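Local coordinates for protein probable UTP--glucose-1-phosphate uridylyltransferase YngB (PDB 7O2N) that catalyses the formation of UDP-glucose and diphosphate from UTP and glucose 1-phosphate, supplying glycolipid synthesis and wall teichoic acid glucosylation in Bacillus subtilis, at residues A[54-59]-A[102-107]; A[139-144]-A[246-251]; A[143-148]-A[206-211]; A[166-171]-A[192-197]; A[186-191]-A[229-234]. One frame throughout, in Å; residues are numbered along the deposited sequence.

How the interactions relate
All five interactions belong to one GT-A type nucleotidyltransferase fold, built on a mixed sheet. Interaction 1 comes first along the chain and stands apart, its centre about 23 to 29 Å from those of the other four, where the parallel strands 52-57 and 98-103 meet. Interactions 2 and 3 start from the same helix, 141-152, share Arg143 and Gln144, and have centres about 11 Å apart. Interaction 4 falls within the loops that both of them span, and its segments alternate with those of interaction 5, which it touches, the centres about 12 Å apart. Tyr207 and Leu209 link interaction 3 to interaction 5. Helices 141-152 and 230-240 are thereby tied to the sheet, while interaction 1 reaches toward the second subunit.

Interaction 1. Residues A[54-59]-A[102-107]; sequences LIITGR and IRQKEP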
# COMPACT_ATOMS: atom_id res chain seq x y z
N LEU A 54 1.55 22.62 6.75
CA LEU A 54 1.39 22.91 5.34
C LEU A 54 2.04 21.79 4.54
O LEU A 54 3.22 21.49 4.70
CB LEU A 54 2.07 24.24 5.02
CG LEU A 54 2.07 24.62 3.53
CD1 LEU A 54 0.66 24.67 2.94
CD2 LEU A 54 2.73 25.97 3.34
N ILE A 55 1.24 21.15 3.69
CA ILE A 55 1.78 20.15 2.79
C ILE A 55 1.97 20.82 1.44
O ILE A 55 1.04 21.42 0.91
CB ILE A 55 0.83 18.94 2.69
CG1 ILE A 55 0.59 18.30 4.06
CG2 ILE A 55 1.34 17.95 1.65
CD1 ILE A 55 -0.41 17.20 4.03
N ILE A 56 3.21 20.77 0.94
CA ILE A 56 3.50 21.23 -0.41
C ILE A 56 3.23 20.00 -1.27
O ILE A 56 3.99 19.03 -1.25
CB ILE A 56 4.95 21.72 -0.56
CG1 ILE A 56 5.51 22.53 0.63
CG2 ILE A 56 5.18 22.39 -1.90
CD1 ILE A 56 4.64 23.64 1.18
N THR A 57 2.09 20.02 -1.96
CA THR A 57 1.66 18.86 -2.72
C THR A 57 1.84 19.17 -4.20
O THR A 57 2.11 20.31 -4.56
CB THR A 57 0.22 18.50 -2.32
OG1 THR A 57 -0.20 17.35 -3.07
CG2 THR A 57 -0.77 19.62 -2.57
N GLY A 58 1.63 18.16 -5.04
CA GLY A 58 1.65 18.30 -6.49
C GLY A 58 0.36 17.78 -7.14
O GLY A 58 -0.69 17.74 -6.49
N ARG A 59 0.45 17.39 -8.42
CA ARG A 59 -0.70 16.95 -9.20
C ARG A 59 -1.10 15.54 -8.81
O ARG A 59 -0.26 14.71 -8.45
CB ARG A 59 -0.37 17.04 -10.69
CG ARG A 59 -0.79 18.34 -11.36
CD ARG A 59 -0.02 18.73 -12.62
NE ARG A 59 0.89 19.88 -12.53
CZ ARG A 59 2.12 19.84 -12.00
NH1 ARG A 59 2.60 18.71 -11.50
NH2 ARG A 59 2.86 20.93 -11.96
N ILE A 102 -0.58 23.63 -0.45
CA ILE A 102 -0.21 24.53 -1.52
C ILE A 102 0.34 23.66 -2.63
O ILE A 102 0.94 22.63 -2.36
CB ILE A 102 0.83 25.56 -1.05
CG1 ILE A 102 1.17 26.56 -2.15
CG2 ILE A 102 2.09 24.90 -0.51
CD1 ILE A 102 0.42 27.85 -2.04
N ARG A 103 0.12 24.09 -3.87
CA ARG A 103 0.73 23.33 -4.95
C ARG A 103 2.11 23.89 -5.26
O ARG A 103 2.26 25.09 -5.46
CB ARG A 103 -0.17 23.35 -6.17
CG ARG A 103 -0.69 21.97 -6.47
CD ARG A 103 -2.17 21.78 -6.22
NE ARG A 103 -2.54 21.13 -7.47
CZ ARG A 103 -3.61 20.38 -7.65
NH1 ARG A 103 -4.44 20.14 -6.64
NH2 ARG A 103 -3.82 19.87 -8.85
N GLN A 104 3.12 23.02 -5.29
CA GLN A 104 4.41 23.42 -5.82
C GLN A 104 4.24 23.57 -7.32
O GLN A 104 3.66 22.69 -7.97
CB GLN A 104 5.44 22.34 -5.52
CG GLN A 104 6.85 22.92 -5.43
CD GLN A 104 7.87 21.82 -5.30
OE1 GLN A 104 7.66 20.68 -5.75
NE2 GLN A 104 9.00 22.18 -4.70
N LYS A 105 4.67 24.70 -7.88
CA LYS A 105 4.23 24.93 -9.25
C LYS A 105 5.03 24.03 -10.19
O LYS A 105 4.43 23.18 -10.84
CB LYS A 105 4.12 26.42 -9.59
CG LYS A 105 2.76 27.02 -9.28
CD LYS A 105 2.70 28.51 -9.46
CE LYS A 105 3.34 29.28 -8.32
NZ LYS A 105 3.28 30.75 -8.56
N GLU A 106 6.36 24.21 -10.21
CA GLU A 106 7.26 23.34 -10.94
C GLU A 106 8.19 22.63 -9.94
O GLU A 106 8.41 23.14 -8.85
CB GLU A 106 8.01 24.05 -12.08
CG GLU A 106 8.72 25.32 -11.67
CD GLU A 106 7.80 26.45 -11.25
OE1 GLU A 106 7.18 27.05 -12.15
OE2 GLU A 106 7.69 26.71 -10.03
N PRO A 107 8.69 21.41 -10.28
CA PRO A 107 9.43 20.59 -9.32
C PRO A 107 10.90 20.99 -9.16
O PRO A 107 11.70 20.69 -10.03
CB PRO A 107 9.36 19.19 -9.94
CG PRO A 107 9.28 19.46 -11.44
CD PRO A 107 8.52 20.76 -11.59
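Strands 52-57 and 98-103 run parallel at one side of the nucleotidyltransferase sheet, and their last residues illustrate how such a pair is stitched and then released. The tight part is the backbone ladder. Ile102 is bracketed by Ile55 and Thr57: its N donates to Ile55 O at 3.1 Å, and its O accepts from Thr57 N at 2.9 Å. Two residues on, Gln104 N reaches Thr57 O at 3.0 Å, almost along the C=O axis (173°). On one face of the sheet the methyl CG2 of Ile102 meets two neighbours, CD1 of Ile56 lying alongside it at 3.3 Å and CD1 of Leu54 crossing obliquely at 3.7 Å. Leu54 gets there with its CG anti to the backbone N (chi1 175°). An alanine in place of Leu54 would remove this CD1 and probably leave CG2 of Ile102 less well packed on that side. Farther along the same face, CG2 of Ile56 packs on CB of Gln104 at 3.6 Å, and the extended amide of Gln104 makes weak bonds to Gly109 and His112.

The loose side begins beyond Thr57, as the segments enter loops and the exposed arginines take over. Arg103, on the Thr57 face, has Gly58 O 4.0 Å above one face of its guanidinium, off centre. Arg59 brings its NH2 to within 3.0 Å of Lys105 O, but its main partner is Glu73 of the second subunit, a salt bridge. The chemistry thus implies a division of labour: main-chain bonds set the strand register and methyl packing fills one face, while the charge of Arg59 is spent on the neighbouring subunit.

Interaction 2. Residues A[139-144]-A[246-251]; sequences TPALRQ and RLLEGN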
# COMPACT_ATOMS: atom_id res chain seq x y z
N THR A 139 9.70 9.87 23.52
CA THR A 139 9.49 11.26 23.18
C THR A 139 9.49 11.40 21.65
O THR A 139 10.51 11.13 21.00
CB THR A 139 10.64 12.03 23.83
OG1 THR A 139 10.33 12.13 25.21
CG2 THR A 139 10.89 13.40 23.24
N PRO A 140 8.38 11.86 21.03
CA PRO A 140 8.32 11.97 19.57
C PRO A 140 9.51 12.75 19.04
O PRO A 140 9.91 13.77 19.60
CB PRO A 140 7.02 12.76 19.34
CG PRO A 140 6.17 12.46 20.55
CD PRO A 140 7.16 12.35 21.69
N ALA A 141 10.07 12.23 17.93
CA ALA A 141 11.35 12.69 17.43
C ALA A 141 11.42 14.21 17.35
O ALA A 141 12.36 14.80 17.89
CB ALA A 141 11.63 12.05 16.09
N LEU A 142 10.43 14.84 16.69
CA LEU A 142 10.45 16.28 16.47
C LEU A 142 10.44 17.06 17.78
O LEU A 142 11.18 18.04 17.91
CB LEU A 142 9.28 16.69 15.57
CG LEU A 142 9.06 18.19 15.38
CD1 LEU A 142 10.13 18.75 14.46
CD2 LEU A 142 7.67 18.43 14.80
N ARG A 143 9.61 16.61 18.75
CA ARG A 143 9.54 17.22 20.07
C ARG A 143 10.94 17.43 20.63
O ARG A 143 11.20 18.43 21.28
CB ARG A 143 8.86 16.28 21.06
CG ARG A 143 8.67 16.89 22.44
CD ARG A 143 7.22 17.31 22.50
NE ARG A 143 6.92 18.18 23.62
CZ ARG A 143 7.49 19.36 23.83
NH1 ARG A 143 8.42 19.82 23.01
NH2 ARG A 143 7.12 20.09 24.86
N GLN A 144 11.83 16.45 20.39
CA GLN A 144 13.18 16.45 20.89
C GLN A 144 14.00 17.57 20.26
O GLN A 144 14.81 18.17 20.96
CB GLN A 144 13.84 15.09 20.65
CG GLN A 144 13.13 13.89 21.29
CD GLN A 144 13.79 12.58 20.92
OE1 GLN A 144 14.96 12.54 20.49
NE2 GLN A 144 13.05 11.49 21.07
N ARG A 246 20.36 17.65 17.57
CA ARG A 246 19.96 16.70 18.59
C ARG A 246 20.27 15.29 18.10
O ARG A 246 19.94 14.94 16.97
CB ARG A 246 18.47 16.85 18.88
CG ARG A 246 17.90 15.75 19.77
CD ARG A 246 18.15 16.21 21.18
NE ARG A 246 17.25 15.60 22.15
CZ ARG A 246 17.40 14.38 22.62
NH1 ARG A 246 18.42 13.65 22.21
NH2 ARG A 246 16.54 13.90 23.51
N LEU A 247 20.91 14.47 18.95
CA LEU A 247 20.92 13.04 18.73
C LEU A 247 19.55 12.52 19.16
O LEU A 247 19.04 12.89 20.21
CB LEU A 247 22.04 12.39 19.54
CG LEU A 247 22.40 10.95 19.15
CD1 LEU A 247 23.42 10.88 18.01
CD2 LEU A 247 22.90 10.20 20.38
N LEU A 248 18.94 11.71 18.30
CA LEU A 248 17.56 11.32 18.48
C LEU A 248 17.48 9.99 19.22
O LEU A 248 18.16 9.02 18.86
CB LEU A 248 16.91 11.22 17.10
CG LEU A 248 16.74 12.55 16.36
CD1 LEU A 248 16.56 12.32 14.88
CD2 LEU A 248 15.57 13.32 16.92
N GLU A 249 16.56 9.93 20.18
CA GLU A 249 16.44 8.81 21.09
C GLU A 249 15.95 7.54 20.40
O GLU A 249 16.53 6.48 20.64
CB GLU A 249 15.66 9.23 22.34
CG GLU A 249 14.84 8.11 22.96
CD GLU A 249 13.33 8.28 22.91
OE1 GLU A 249 12.85 9.36 23.29
OE2 GLU A 249 12.65 7.33 22.50
N GLY A 250 14.93 7.61 19.55
CA GLY A 250 14.16 6.41 19.23
C GLY A 250 14.75 5.45 18.19
O GLY A 250 15.88 5.60 17.71
N ASN A 251 13.93 4.46 17.80
CA ASN A 251 14.28 3.46 16.80
C ASN A 251 13.78 3.86 15.43
O ASN A 251 12.59 4.18 15.29
CB ASN A 251 13.67 2.10 17.11
CG ASN A 251 14.52 1.32 18.08
OD1 ASN A 251 15.74 1.22 17.88
ND2 ASN A 251 13.91 0.83 19.14
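Over the centre of the Arg246 guanidinium, 3.6 Å above its plane, sits the amide oxygen OE1 of Gln144, with the amide turned 32° from the guanidinium. The Glu249 carboxylate is also only 28° from the plane of that amide, although both side chains cross Gln144 at about a right angle. These flat groups join the first turn of helix 141-152 to the end of strand 244-247 in the GT-A fold, a worked case of one glutamine bridging a helix and a departing strand.

Gln144 carries the contact. Its CG is anti to the carbonyl carbon (chi1 -59°) and the chain is extended beyond it, so the amide arrives end-on at the backbone of Leu248 and Glu249. OE1 accepts from Glu249 N at 3.1 Å, in the carbonyl plane and on a lone pair. NE2 turns back to its own segment and donates to Thr139 O at 2.6 Å, with the donor lying above the carbonyl plane. Both ends of the buried amide are therefore satisfied, which fixes its rotation. The partial negative charge of OE1 would probably be favourably placed above the cationic guanidinium.

Beside this polar core Leu248 supplies the apolar part: its CD2 rests 4.2 Å from Ala141 CB. The carbonyl of Leu248 is in turn held by Gln160 NE2, on strand 156-161.

Glu249 bends at chi2 and grips two successive peptides ahead of the helix, OE2 taking Glu138 N while the syn lone pair of Glu249 OE1 receives Thr139 N at 3.2 Å.

Interaction 3. Residues A[143-148]-A[206-211]; sequences RQLMDV and RYVLNS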
# COMPACT_ATOMS: atom_id res chain seq x y z
N ARG A 143 9.61 16.61 18.75
CA ARG A 143 9.54 17.22 20.07
C ARG A 143 10.94 17.43 20.63
O ARG A 143 11.20 18.43 21.28
CB ARG A 143 8.86 16.28 21.06
CG ARG A 143 8.67 16.89 22.44
CD ARG A 143 7.22 17.31 22.50
NE ARG A 143 6.92 18.18 23.62
CZ ARG A 143 7.49 19.36 23.83
NH1 ARG A 143 8.42 19.82 23.01
NH2 ARG A 143 7.12 20.09 24.86
N GLN A 144 11.83 16.45 20.39
CA GLN A 144 13.18 16.45 20.89
C GLN A 144 14.00 17.57 20.26
O GLN A 144 14.81 18.17 20.96
CB GLN A 144 13.84 15.09 20.65
CG GLN A 144 13.13 13.89 21.29
CD GLN A 144 13.79 12.58 20.92
OE1 GLN A 144 14.96 12.54 20.49
NE2 GLN A 144 13.05 11.49 21.07
N LEU A 145 13.80 17.82 18.96
CA LEU A 145 14.45 18.93 18.26
C LEU A 145 13.96 20.26 18.83
O LEU A 145 14.74 21.22 18.90
CB LEU A 145 14.08 18.90 16.78
CG LEU A 145 15.00 18.11 15.87
CD1 LEU A 145 14.44 16.71 15.72
CD2 LEU A 145 15.09 18.77 14.50
N MET A 146 12.66 20.29 19.18
CA MET A 146 12.00 21.51 19.63
C MET A 146 12.58 21.91 20.99
O MET A 146 12.73 23.10 21.30
CB MET A 146 10.48 21.32 19.73
CG MET A 146 9.70 21.51 18.42
SD MET A 146 8.05 20.66 18.41
CE MET A 146 7.16 21.63 19.62
N ASP A 147 12.94 20.90 21.79
CA ASP A 147 13.41 21.11 23.14
C ASP A 147 14.80 21.73 23.11
O ASP A 147 15.10 22.62 23.90
CB ASP A 147 13.18 19.86 24.00
CG ASP A 147 11.71 19.66 24.26
OD1 ASP A 147 10.91 20.41 23.68
OD2 ASP A 147 11.36 18.76 25.03
N VAL A 148 15.63 21.29 22.15
CA VAL A 148 16.91 21.96 21.95
C VAL A 148 16.67 23.38 21.42
O VAL A 148 17.43 24.29 21.79
CB VAL A 148 17.94 21.13 21.14
CG1 VAL A 148 17.35 19.86 20.54
CG2 VAL A 148 18.73 21.93 20.09
N ARG A 206 14.60 15.85 9.80
CA ARG A 206 13.90 16.64 10.80
C ARG A 206 14.67 17.94 10.97
O ARG A 206 15.90 17.92 10.99
CB ARG A 206 13.73 15.83 12.08
CG ARG A 206 12.81 14.65 11.88
CD ARG A 206 12.53 13.89 13.17
NE ARG A 206 11.76 12.68 12.90
CZ ARG A 206 12.18 11.64 12.18
NH1 ARG A 206 13.37 11.63 11.60
NH2 ARG A 206 11.37 10.60 12.03
N TYR A 207 13.95 19.07 10.96
CA TYR A 207 14.55 20.38 11.15
C TYR A 207 13.59 21.26 11.94
O TYR A 207 12.38 21.12 11.80
CB TYR A 207 14.84 21.08 9.82
CG TYR A 207 15.60 20.29 8.80
CD1 TYR A 207 15.04 19.20 8.14
CD2 TYR A 207 16.86 20.70 8.38
CE1 TYR A 207 15.73 18.50 7.15
CE2 TYR A 207 17.56 20.04 7.38
CZ TYR A 207 17.00 18.92 6.77
OH TYR A 207 17.69 18.27 5.79
N VAL A 208 14.14 22.13 12.79
CA VAL A 208 13.45 23.32 13.24
C VAL A 208 14.22 24.52 12.71
O VAL A 208 15.44 24.54 12.73
CB VAL A 208 13.26 23.31 14.76
CG1 VAL A 208 12.74 24.64 15.28
CG2 VAL A 208 12.30 22.21 15.16
N LEU A 209 13.49 25.49 12.14
CA LEU A 209 14.10 26.62 11.44
C LEU A 209 13.52 27.95 11.91
O LEU A 209 12.45 28.02 12.52
CB LEU A 209 13.90 26.44 9.93
CG LEU A 209 14.59 25.23 9.31
CD1 LEU A 209 14.50 25.31 7.80
CD2 LEU A 209 16.04 25.15 9.76
N ASN A 210 14.26 29.02 11.58
CA ASN A 210 13.82 30.37 11.88
C ASN A 210 13.35 31.03 10.59
O ASN A 210 13.82 30.69 9.50
CB ASN A 210 14.90 31.17 12.60
CG ASN A 210 14.94 30.88 14.09
OD1 ASN A 210 16.00 30.61 14.64
ND2 ASN A 210 13.77 30.89 14.71
N SER A 211 12.41 31.97 10.75
CA SER A 211 11.94 32.83 9.68
C SER A 211 13.12 33.34 8.86
O SER A 211 13.06 33.34 7.63
CB SER A 211 11.17 33.96 10.27
OG SER A 211 10.66 33.60 11.54
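Helix 141-152 packs on the central sheet of the GT-A fold, crossing strand 206-210 at -35° with the short axes 8.4 Å apart; the strand itself lies between strands 125-129 and 156-161, antiparallel to both.

Apolar packing makes the contact, and Leu145 carries most of it. Both its branches lie against the strand at Arg206. CD1 sits 3.8 Å from Arg206 CB, the side chains crossing at about a right angle, while CD2 presses on the peptide itself, 3.7 Å from Arg206 C. Two residues along, CG2 of Val208 lies 4.1 Å from Leu145 CB and 4.2 Å from Met146 CG; the rest of Met146 turns elsewhere. Tyr207 points to the other face, toward Leu230 and Leu234 of helix 230-240, so the strand is sandwiched by helices.

The charged groups find their partners elsewhere. Of the Arg206 side chain, CB is what meets Leu145: the chain runs extended from CG to NE and carries the guanidinium off to salt bridges with Asp133 and Glu44. On the helix, one turn apart and away from the strand, Arg143 NH1 and Asp147 OD1 form a salt bridge at 2.6 Å.

Interaction 4. Residues A[166-171]-A[192-197]; sequences DVSKYG and PSPEEA
Two side chains of the 3-10 segment 167-169, Val167 and Ser168, make the first shell. Ser168 OG donates to Pro192 O at 2.4 Å, a very short value that carries little weight at 2.8 Å resolution; the hydroxyl approaches from above the carbonyl plane (46° out of it). Val167 turns its CG2 branch, which lies between the backbone N and the carbonyl carbon, into the bend of the other loop, 3.6 Å from Pro194 CA and 3.9 Å from Ala197 CB. CD of Pro192 rests on Val167 O at 3.6 Å. One hydroxyl and one methyl therefore grip successive parts of a proline-rich loop.

The second shell sets these groups. Lys169 N bonds to Asp166 O at 3.1 Å, keeping the tight turn that presents Val167 and Ser168 side by side. Opposite, Ala197 N closes a turn on Ser193 O at 3.0 Å and brings Ala197 CB toward Val167. Tyr170, the next residue, sends its OH to Arg252.

Both loops border the same part of the sheet: 166-171 leads into strand 171-175, whose Ile172 touches Val167 and Pro192, and 192-197 joins strand 182-190, the antiparallel partner of that strand, to strand 201-204.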
# COMPACT_ATOMS: atom_id res chain seq x y z
N ASP A 166 27.26 4.32 4.32
CA ASP A 166 25.99 4.93 3.96
C ASP A 166 26.04 6.45 4.08
O ASP A 166 24.99 7.07 4.03
CB ASP A 166 24.84 4.49 4.87
CG ASP A 166 24.65 2.99 5.06
OD1 ASP A 166 24.83 2.23 4.07
OD2 ASP A 166 24.31 2.61 6.20
N VAL A 167 27.23 7.05 4.20
CA VAL A 167 27.28 8.48 4.49
C VAL A 167 26.96 9.29 3.23
O VAL A 167 26.56 10.46 3.31
CB VAL A 167 28.58 8.93 5.17
CG1 VAL A 167 28.72 8.34 6.56
CG2 VAL A 167 29.81 8.64 4.33
N SER A 168 27.10 8.66 2.07
CA SER A 168 26.81 9.31 0.80
C SER A 168 25.31 9.30 0.52
O SER A 168 24.88 9.74 -0.53
CB SER A 168 27.59 8.68 -0.32
OG SER A 168 28.92 9.17 -0.34
N LYS A 169 24.53 8.77 1.46
CA LYS A 169 23.09 8.69 1.32
C LYS A 169 22.45 9.86 2.06
O LYS A 169 21.25 10.07 1.96
CB LYS A 169 22.59 7.37 1.92
CG LYS A 169 21.35 6.76 1.28
CD LYS A 169 20.65 5.71 2.15
CE LYS A 169 21.56 4.66 2.77
NZ LYS A 169 22.44 4.01 1.76
N TYR A 170 23.26 10.61 2.81
CA TYR A 170 22.72 11.52 3.81
C TYR A 170 23.41 12.89 3.75
O TYR A 170 24.31 13.12 2.95
CB TYR A 170 22.95 10.93 5.20
CG TYR A 170 22.15 9.70 5.55
CD1 TYR A 170 20.78 9.79 5.74
CD2 TYR A 170 22.76 8.48 5.79
CE1 TYR A 170 20.03 8.68 6.11
CE2 TYR A 170 22.03 7.36 6.16
CZ TYR A 170 20.65 7.46 6.33
OH TYR A 170 19.91 6.39 6.70
N GLY A 171 22.93 13.81 4.60
CA GLY A 171 23.67 15.00 4.97
C GLY A 171 24.39 14.79 6.30
O GLY A 171 23.81 14.27 7.27
N PRO A 192 28.38 13.42 1.07
CA PRO A 192 29.78 13.35 0.66
C PRO A 192 30.29 11.92 0.47
O PRO A 192 29.68 10.98 1.00
CB PRO A 192 30.51 13.88 1.89
CG PRO A 192 29.65 13.43 3.04
CD PRO A 192 28.24 13.60 2.53
N SER A 193 31.42 11.78 -0.24
CA SER A 193 32.13 10.52 -0.40
C SER A 193 32.72 10.09 0.94
O SER A 193 33.15 10.94 1.71
CB SER A 193 33.20 10.63 -1.46
OG SER A 193 32.66 11.09 -2.69
N PRO A 194 32.79 8.77 1.25
CA PRO A 194 33.01 8.31 2.62
C PRO A 194 34.25 8.86 3.34
O PRO A 194 34.29 8.83 4.57
CB PRO A 194 33.10 6.79 2.48
CG PRO A 194 32.31 6.51 1.22
CD PRO A 194 32.66 7.66 0.30
N GLU A 195 35.23 9.34 2.56
CA GLU A 195 36.46 9.90 3.11
C GLU A 195 36.32 11.41 3.30
O GLU A 195 36.78 11.96 4.31
CB GLU A 195 37.71 9.44 2.32
CG GLU A 195 37.91 10.05 0.94
CD GLU A 195 36.78 9.92 -0.07
OE1 GLU A 195 35.78 10.65 0.08
OE2 GLU A 195 36.89 9.09 -0.99
N GLU A 196 35.66 12.04 2.31
CA GLU A 196 35.34 13.46 2.26
C GLU A 196 34.43 13.85 3.44
O GLU A 196 34.43 15.00 3.88
CB GLU A 196 34.60 13.73 0.95
CG GLU A 196 34.99 15.00 0.21
CD GLU A 196 33.97 15.41 -0.86
OE1 GLU A 196 33.58 16.59 -0.86
OE2 GLU A 196 33.56 14.55 -1.69
N ALA A 197 33.66 12.87 3.94
CA ALA A 197 32.73 13.06 5.04
C ALA A 197 33.48 13.34 6.33
O ALA A 197 34.39 12.60 6.70
CB ALA A 197 31.85 11.84 5.17

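Interaction 5. Residues A[186-191]-A[229-234]; sequences NDLVEK and QLTDAL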
# COMPACT_ATOMS: atom_id res chain seq x y z
N ASN A 186 29.21 22.77 13.04
CA ASN A 186 30.11 23.82 12.60
C ASN A 186 29.95 24.00 11.10
O ASN A 186 30.09 25.11 10.60
CB ASN A 186 31.54 23.54 13.09
CG ASN A 186 31.72 23.98 14.52
OD1 ASN A 186 31.74 23.18 15.46
ND2 ASN A 186 31.82 25.29 14.69
N ASP A 187 29.71 22.90 10.40
CA ASP A 187 29.42 22.92 8.98
C ASP A 187 28.59 21.68 8.63
O ASP A 187 28.15 20.93 9.50
CB ASP A 187 30.70 23.14 8.16
CG ASP A 187 30.44 23.53 6.72
OD1 ASP A 187 29.75 24.54 6.50
OD2 ASP A 187 30.89 22.80 5.82
N LEU A 188 28.36 21.49 7.32
CA LEU A 188 27.45 20.49 6.80
C LEU A 188 27.83 20.20 5.37
O LEU A 188 28.04 21.14 4.61
CB LEU A 188 26.04 21.10 6.84
CG LEU A 188 25.00 20.21 7.50
CD1 LEU A 188 25.54 19.62 8.79
CD2 LEU A 188 23.72 20.97 7.77
N VAL A 189 27.92 18.92 5.00
CA VAL A 189 28.03 18.58 3.59
C VAL A 189 26.96 17.57 3.19
O VAL A 189 26.67 16.62 3.93
CB VAL A 189 29.44 18.15 3.12
CG1 VAL A 189 29.96 16.92 3.85
CG2 VAL A 189 29.48 17.91 1.62
N GLU A 190 26.41 17.82 2.00
CA GLU A 190 25.32 17.04 1.44
C GLU A 190 25.90 15.82 0.75
O GLU A 190 26.68 15.94 -0.19
CB GLU A 190 24.51 17.89 0.45
CG GLU A 190 23.25 17.21 -0.08
CD GLU A 190 22.17 16.72 0.88
OE1 GLU A 190 21.27 16.02 0.40
OE2 GLU A 190 22.24 17.00 2.10
N LYS A 191 25.51 14.65 1.26
CA LYS A 191 25.91 13.35 0.77
C LYS A 191 27.34 13.35 0.20
O LYS A 191 27.53 13.28 -1.00
CB LYS A 191 24.79 12.66 -0.02
CG LYS A 191 24.05 13.44 -1.10
CD LYS A 191 23.31 12.52 -2.08
CE LYS A 191 23.10 13.08 -3.48
NZ LYS A 191 24.33 13.15 -4.31
N GLN A 229 19.18 23.66 -2.87
CA GLN A 229 19.43 22.68 -1.82
C GLN A 229 19.25 23.33 -0.44
O GLN A 229 19.70 24.45 -0.22
CB GLN A 229 20.84 22.12 -2.04
CG GLN A 229 21.21 20.98 -1.11
CD GLN A 229 20.30 19.82 -1.39
OE1 GLN A 229 20.02 19.51 -2.55
NE2 GLN A 229 19.80 19.20 -0.33
N LEU A 230 18.60 22.63 0.49
CA LEU A 230 18.26 23.21 1.79
C LEU A 230 19.49 23.24 2.69
O LEU A 230 19.56 23.99 3.67
CB LEU A 230 17.09 22.44 2.43
CG LEU A 230 16.87 22.62 3.94
CD1 LEU A 230 16.61 24.07 4.33
CD2 LEU A 230 15.72 21.76 4.43
N THR A 231 20.45 22.38 2.36
CA THR A 231 21.63 22.22 3.19
C THR A 231 22.51 23.46 3.06
O THR A 231 23.02 23.97 4.06
CB THR A 231 22.36 20.92 2.82
OG1 THR A 231 21.40 20.08 2.18
CG2 THR A 231 22.91 20.20 4.02
N ASP A 232 22.63 23.97 1.83
CA ASP A 232 23.46 25.12 1.53
C ASP A 232 23.02 26.34 2.33
O ASP A 232 23.82 27.23 2.63
CB ASP A 232 23.53 25.35 0.02
CG ASP A 232 24.00 24.12 -0.75
OD1 ASP A 232 24.28 23.07 -0.11
OD2 ASP A 232 24.04 24.19 -1.99
N ALA A 233 21.73 26.37 2.71
CA ALA A 233 21.19 27.48 3.47
C ALA A 233 21.50 27.28 4.95
O ALA A 233 21.49 28.21 5.74
CB ALA A 233 19.71 27.61 3.24
N LEU A 234 21.76 26.03 5.31
CA LEU A 234 22.25 25.78 6.66
C LEU A 234 23.74 26.13 6.69
O LEU A 234 24.25 26.57 7.71
CB LEU A 234 21.93 24.34 7.06
CG LEU A 234 20.44 24.04 7.24
CD1 LEU A 234 20.20 22.57 7.52
CD2 LEU A 234 19.84 24.87 8.36
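Leu188, Glu190 and Thr231 bury the most surface here, the first two as alternate residues on one face of strand 182-190 and the third on the first turn of helix 230-240. They make a worked example of a helix packed on a sheet through an apolar patch continued by a polar one.

Thr231 belongs to both patches. Its methyl CG2 faces CD2 of Leu188 at 3.9 Å, the side chains crossing at about a right angle, and the same Leu188 CD2 also lies 3.9 Å from CD1 of Leu234, one turn farther along the helix. The Thr231 hydroxyl OG1 serves the polar side, accepting from Gln229 NE2 at 3.1 Å, with OG1 near the plane of that amide, and donating to Glu190 OE2 in a weak bond of 3.2 Å. One hydroxyl thus couples an amide to a carboxylate.

Glu190 reaches it with CG anti to the backbone N (chi1 -174°) and a bend at chi2. The side chains of Glu190 and Gln229 cross at about a right angle, yet the planes of their flat ends are only 21° apart, with Glu190 OE1 3.6 Å from Gln229 NE2. An alanine in place of Glu190 would remove the carboxylate and is likely to cost Thr231 OG1 its acceptor, loosening the polar end of the contact.

The strand and helix run nearly antiparallel (165°), their short axes 8.1 Å apart. Arg235 of the same helix binds Asp187 and the carbonyl of Leu188. Leu230 and Leu234 also rest on Tyr207 of strand 206-210, and the helix leads on to strand 244-247, which lies antiparallel beside strand 182-190.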